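Local coordinates for protein cytochrome P450 (CYP102L1) (Mycobacterium phage Adler, PDB 6N6Q) that binds haem and, as a cytochrome P450, probably activates oxygen to oxidise an organic substrate, at residues V334-R340 / E390-M396. Coordinates in Å, arbitrary orientation, origin at the centre of the assembly. Residue numbers count along the deposited sequence, not the author numbering.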
ATOM      1  N   VAL A 334       2.874  16.633  -1.680  1.00 50.47           N
ATOM      2  CA  VAL A 334       2.848  16.253  -0.271  1.00 53.68           C
ATOM      3  C   VAL A 334       2.842  14.736  -0.134  1.00 53.34           C
ATOM      4  O   VAL A 334       3.581  14.163   0.676  1.00 54.00           O
ATOM      5  CB  VAL A 334       1.638  16.889   0.438  1.00 51.64           C
ATOM      6  CG1 VAL A 334       1.552  16.413   1.880  1.00 49.92           C
ATOM      7  CG2 VAL A 334       1.726  18.404   0.383  1.00 54.83           C
ATOM      8  N   ILE A 335       2.009  14.059  -0.930  1.00 54.91           N
ATOM      9  CA  ILE A 335       1.938  12.604  -0.866  1.00 52.97           C
ATOM     10  C   ILE A 335       3.240  11.983  -1.352  1.00 50.01           C
ATOM     11  O   ILE A 335       3.696  10.966  -0.816  1.00 46.25           O
ATOM     12  CB  ILE A 335       0.735  12.091  -1.675  1.00 44.99           C
ATOM     13  CG1 ILE A 335      -0.541  12.809  -1.245  1.00 48.11           C
ATOM     14  CG2 ILE A 335       0.579  10.591  -1.496  1.00 56.27           C
ATOM     15  CD1 ILE A 335      -1.773  12.340  -1.977  1.00 45.06           C
ATOM     16  N   ASP A 336       3.858  12.580  -2.374  1.00 53.23           N
ATOM     17  CA  ASP A 336       5.121  12.059  -2.882  1.00 45.41           C
ATOM     18  C   ASP A 336       6.208  12.127  -1.817  1.00 53.37           C
ATOM     19  O   ASP A 336       6.948  11.161  -1.605  1.00 55.64           O
ATOM     20  CB  ASP A 336       5.540  12.830  -4.134  1.00 50.47           C
ATOM     21  CG  ASP A 336       4.664  12.521  -5.328  1.00 52.75           C
ATOM     22  OD1 ASP A 336       3.773  11.655  -5.205  1.00 60.26           O
ATOM     23  OD2 ASP A 336       4.865  13.141  -6.394  1.00 59.07           O
ATOM     24  N   GLU A 337       6.312  13.267  -1.128  1.00 52.01           N
ATOM     25  CA  GLU A 337       7.309  13.401  -0.073  1.00 57.46           C
ATOM     26  C   GLU A 337       7.015  12.470   1.096  1.00 54.35           C
ATOM     27  O   GLU A 337       7.945  11.980   1.745  1.00 59.89           O
ATOM     28  CB  GLU A 337       7.381  14.855   0.398  1.00 55.42           C
ATOM     29  CG  GLU A 337       8.432  15.129   1.469  1.00 54.81           C
ATOM     30  CD  GLU A 337       9.859  15.074   0.943  1.00 62.34           C
ATOM     31  OE1 GLU A 337      10.055  14.844  -0.269  1.00 61.14           O
ATOM     32  OE2 GLU A 337      10.793  15.266   1.752  1.00 64.19           O
ATOM     33  N   ALA A 338       5.735  12.213   1.378  1.00 52.47           N
ATOM     34  CA  ALA A 338       5.391  11.242   2.411  1.00 56.77           C
ATOM     35  C   ALA A 338       5.812   9.837   2.001  1.00 53.11           C
ATOM     36  O   ALA A 338       6.352   9.081   2.818  1.00 47.41           O
ATOM     37  CB  ALA A 338       3.892  11.291   2.706  1.00 39.98           C
ATOM     38  N   LEU A 339       5.578   9.471   0.739  1.00 50.77           N
ATOM     39  CA  LEU A 339       5.991   8.162   0.249  1.00 48.95           C
ATOM     40  C   LEU A 339       7.500   8.051   0.100  1.00 56.51           C
ATOM     41  O   LEU A 339       8.019   6.934   0.004  1.00 50.22           O
ATOM     42  CB  LEU A 339       5.308   7.860  -1.085  1.00 39.47           C
ATOM     43  CG  LEU A 339       3.813   7.552  -0.987  1.00 42.75           C
ATOM     44  CD1 LEU A 339       3.218   7.302  -2.363  1.00 40.30           C
ATOM     45  CD2 LEU A 339       3.580   6.357  -0.074  1.00 39.26           C
ATOM     46  N   ARG A 340       8.216   9.176   0.074  1.00 53.27           N
ATOM     47  CA  ARG A 340       9.672   9.123   0.078  1.00 52.04           C
ATOM     48  C   ARG A 340      10.202   8.942   1.495  1.00 54.68           C
ATOM     49  O   ARG A 340      10.908   7.972   1.788  1.00 56.32           O
ATOM     50  CB  ARG A 340      10.257  10.389  -0.553  1.00 54.22           C
ATOM     51  CG  ARG A 340      11.771  10.344  -0.706  1.00 58.40           C
ATOM     52  CD  ARG A 340      12.362  11.720  -0.961  1.00 53.40           C
ATOM     53  NE  ARG A 340      12.196  12.606   0.186  1.00 56.50           N
ATOM     54  CZ  ARG A 340      13.009  12.627   1.237  1.00 56.94           C
ATOM     55  NH1 ARG A 340      14.050  11.807   1.289  1.00 56.61           N
ATOM     56  NH2 ARG A 340      12.782  13.465   2.237  1.00 57.32           N
ATOM     57  N   GLU A 390      14.308  15.741   6.146  1.00 61.64           N
ATOM     58  CA  GLU A 390      13.289  16.762   6.338  1.00 63.86           C
ATOM     59  C   GLU A 390      12.116  16.529   5.393  1.00 57.76           C
ATOM     60  O   GLU A 390      12.283  16.040   4.273  1.00 51.60           O
ATOM     61  CB  GLU A 390      13.866  18.160   6.107  1.00 65.51           C
ATOM     62  CG  GLU A 390      15.187  18.418   6.813  1.00 74.49           C
ATOM     63  CD  GLU A 390      15.648  19.858   6.681  1.00 85.69           C
ATOM     64  OE1 GLU A 390      16.166  20.411   7.675  1.00 95.23           O
ATOM     65  OE2 GLU A 390      15.486  20.441   5.587  1.00 81.86           O
ATOM     66  N   PHE A 391      10.921  16.885   5.860  1.00 56.87           N
ATOM     67  CA  PHE A 391       9.711  16.820   5.042  1.00 58.71           C
ATOM     68  C   PHE A 391       9.610  18.123   4.257  1.00 60.15           C
ATOM     69  O   PHE A 391       9.258  19.168   4.809  1.00 57.99           O
ATOM     70  CB  PHE A 391       8.479  16.587   5.909  1.00 55.37           C
ATOM     71  CG  PHE A 391       7.205  16.436   5.126  1.00 54.31           C
ATOM     72  CD1 PHE A 391       6.862  15.218   4.564  1.00 61.85           C
ATOM     73  CD2 PHE A 391       6.348  17.510   4.955  1.00 60.42           C
ATOM     74  CE1 PHE A 391       5.691  15.073   3.841  1.00 60.37           C
ATOM     75  CE2 PHE A 391       5.175  17.372   4.235  1.00 61.11           C
ATOM     76  CZ  PHE A 391       4.847  16.152   3.677  1.00 51.77           C
ATOM     77  N   LYS A 392       9.934  18.065   2.967  1.00 59.50           N
ATOM     78  CA  LYS A 392       9.906  19.238   2.094  1.00 62.12           C
ATOM     79  C   LYS A 392       9.233  18.842   0.785  1.00 60.61           C
ATOM     80  O   LYS A 392       9.879  18.253  -0.098  1.00 58.06           O
ATOM     81  CB  LYS A 392      11.309  19.786   1.847  1.00 60.26           C
ATOM     82  CG  LYS A 392      12.107  20.052   3.114  1.00 64.94           C
ATOM     83  CD  LYS A 392      13.513  20.551   2.806  1.00 75.21           C
ATOM     84  CE  LYS A 392      13.499  21.979   2.287  1.00 77.15           C
ATOM     85  NZ  LYS A 392      14.873  22.548   2.214  1.00 77.27           N
ATOM     86  N   PRO A 393       7.941  19.139   0.625  1.00 57.20           N
ATOM     87  CA  PRO A 393       7.235  18.715  -0.597  1.00 50.46           C
ATOM     88  C   PRO A 393       7.816  19.290  -1.875  1.00 59.97           C
ATOM     89  O   PRO A 393       7.798  18.609  -2.908  1.00 57.45           O
ATOM     90  CB  PRO A 393       5.800  19.211  -0.361  1.00 55.81           C
ATOM     91  CG  PRO A 393       5.678  19.329   1.124  1.00 62.21           C
ATOM     92  CD  PRO A 393       7.033  19.755   1.607  1.00 63.63           C
ATOM     93  N   GLU A 394       8.337  20.521  -1.838  1.00 60.39           N
ATOM     94  CA  GLU A 394       8.885  21.135  -3.043  1.00 60.87           C
ATOM     95  C   GLU A 394      10.070  20.356  -3.600  1.00 64.36           C
ATOM     96  O   GLU A 394      10.430  20.544  -4.768  1.00 58.37           O
ATOM     97  CB  GLU A 394       9.294  22.583  -2.763  1.00 63.10           C
ATOM     98  CG  GLU A 394       8.129  23.554  -2.604  1.00 70.07           C
ATOM     99  CD  GLU A 394       7.650  23.683  -1.167  1.00 81.61           C
ATOM    100  OE1 GLU A 394       7.923  22.769  -0.355  1.00 68.16           O
ATOM    101  OE2 GLU A 394       7.004  24.706  -0.850  1.00 69.29           O
ATOM    102  N   ARG A 395      10.678  19.487  -2.790  1.00 57.57           N
ATOM    103  CA  ARG A 395      11.781  18.657  -3.262  1.00 61.78           C
ATOM    104  C   ARG A 395      11.352  17.733  -4.394  1.00 63.05           C
ATOM    105  O   ARG A 395      12.138  17.475  -5.314  1.00 64.72           O
ATOM    106  CB  ARG A 395      12.337  17.838  -2.097  1.00 69.06           C
ATOM    107  CG  ARG A 395      13.391  16.817  -2.475  1.00 64.82           C
ATOM    108  CD  ARG A 395      13.389  15.653  -1.497  1.00 62.40           C
ATOM    109  NE  ARG A 395      13.171  16.088  -0.120  1.00 58.29           N
ATOM    110  CZ  ARG A 395      14.119  16.589   0.667  1.00 64.00           C
ATOM    111  NH1 ARG A 395      15.358  16.730   0.212  1.00 60.42           N
ATOM    112  NH2 ARG A 395      13.828  16.953   1.909  1.00 59.65           N
ATOM    113  N   MET A 396      10.117  17.235  -4.353  1.00 58.46           N
ATOM    114  CA  MET A 396       9.665  16.210  -5.285  1.00 63.73           C
ATOM    115  C   MET A 396       9.210  16.771  -6.627  1.00 64.22           C
ATOM    116  O   MET A 396       8.577  16.041  -7.399  1.00 68.41           O
ATOM    117  CB  MET A 396       8.538  15.390  -4.653  1.00 57.97           C
ATOM    118  CG  MET A 396       8.939  14.693  -3.364  1.00 55.88           C
ATOM    119  SD  MET A 396      10.410  13.667  -3.565  1.00 59.97           S
ATOM    120  CE  MET A 396       9.815  12.441  -4.729  1.00 57.38           C
TER
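Glu337 is the main bump on this face of helix 329-341. Its side chain plugs a hollow in loop 390-396, walled by Phe391, Pro393, Arg395 and Met396. The carboxylate fills the floor of that hollow. Lys392 N donates a straight hydrogen bond to Glu337 OE2 at 3.2 Å. Arg395 NE forms a salt bridge to the same OE2 at 3.1 Å. From one turn along the helix, Arg340 NH2 reaches Glu337 OE2 at 2.7 Å, and Arg340 NE reaches OE1 at 3.1 Å. This is the ExxR motif of the P450 K helix, Glu337 and Arg340. Arg395, from the PERF-motif equivalent 393-396, completes the Glu-Arg-Arg triad that ties this helix to the loop. The shared carboxylate lets the two guanidiniums sit close, with Arg395 NE over one face of the Arg340 group. Met396 closes the hollow beside them, its SD 3.8 Å from Arg340 CD. Beyond Glu337, the Phe391 ring wedges edge-on between Val334 and Ala338, with CZ 3.8 Å from Val334 CG1. Pro393 packs beside Val334, and Val300 of helix 298-311 touches Val334, Phe391 and Pro393. Arg395 also pairs with Asp387, while Trp384 makes a cation-pi contact with Arg340.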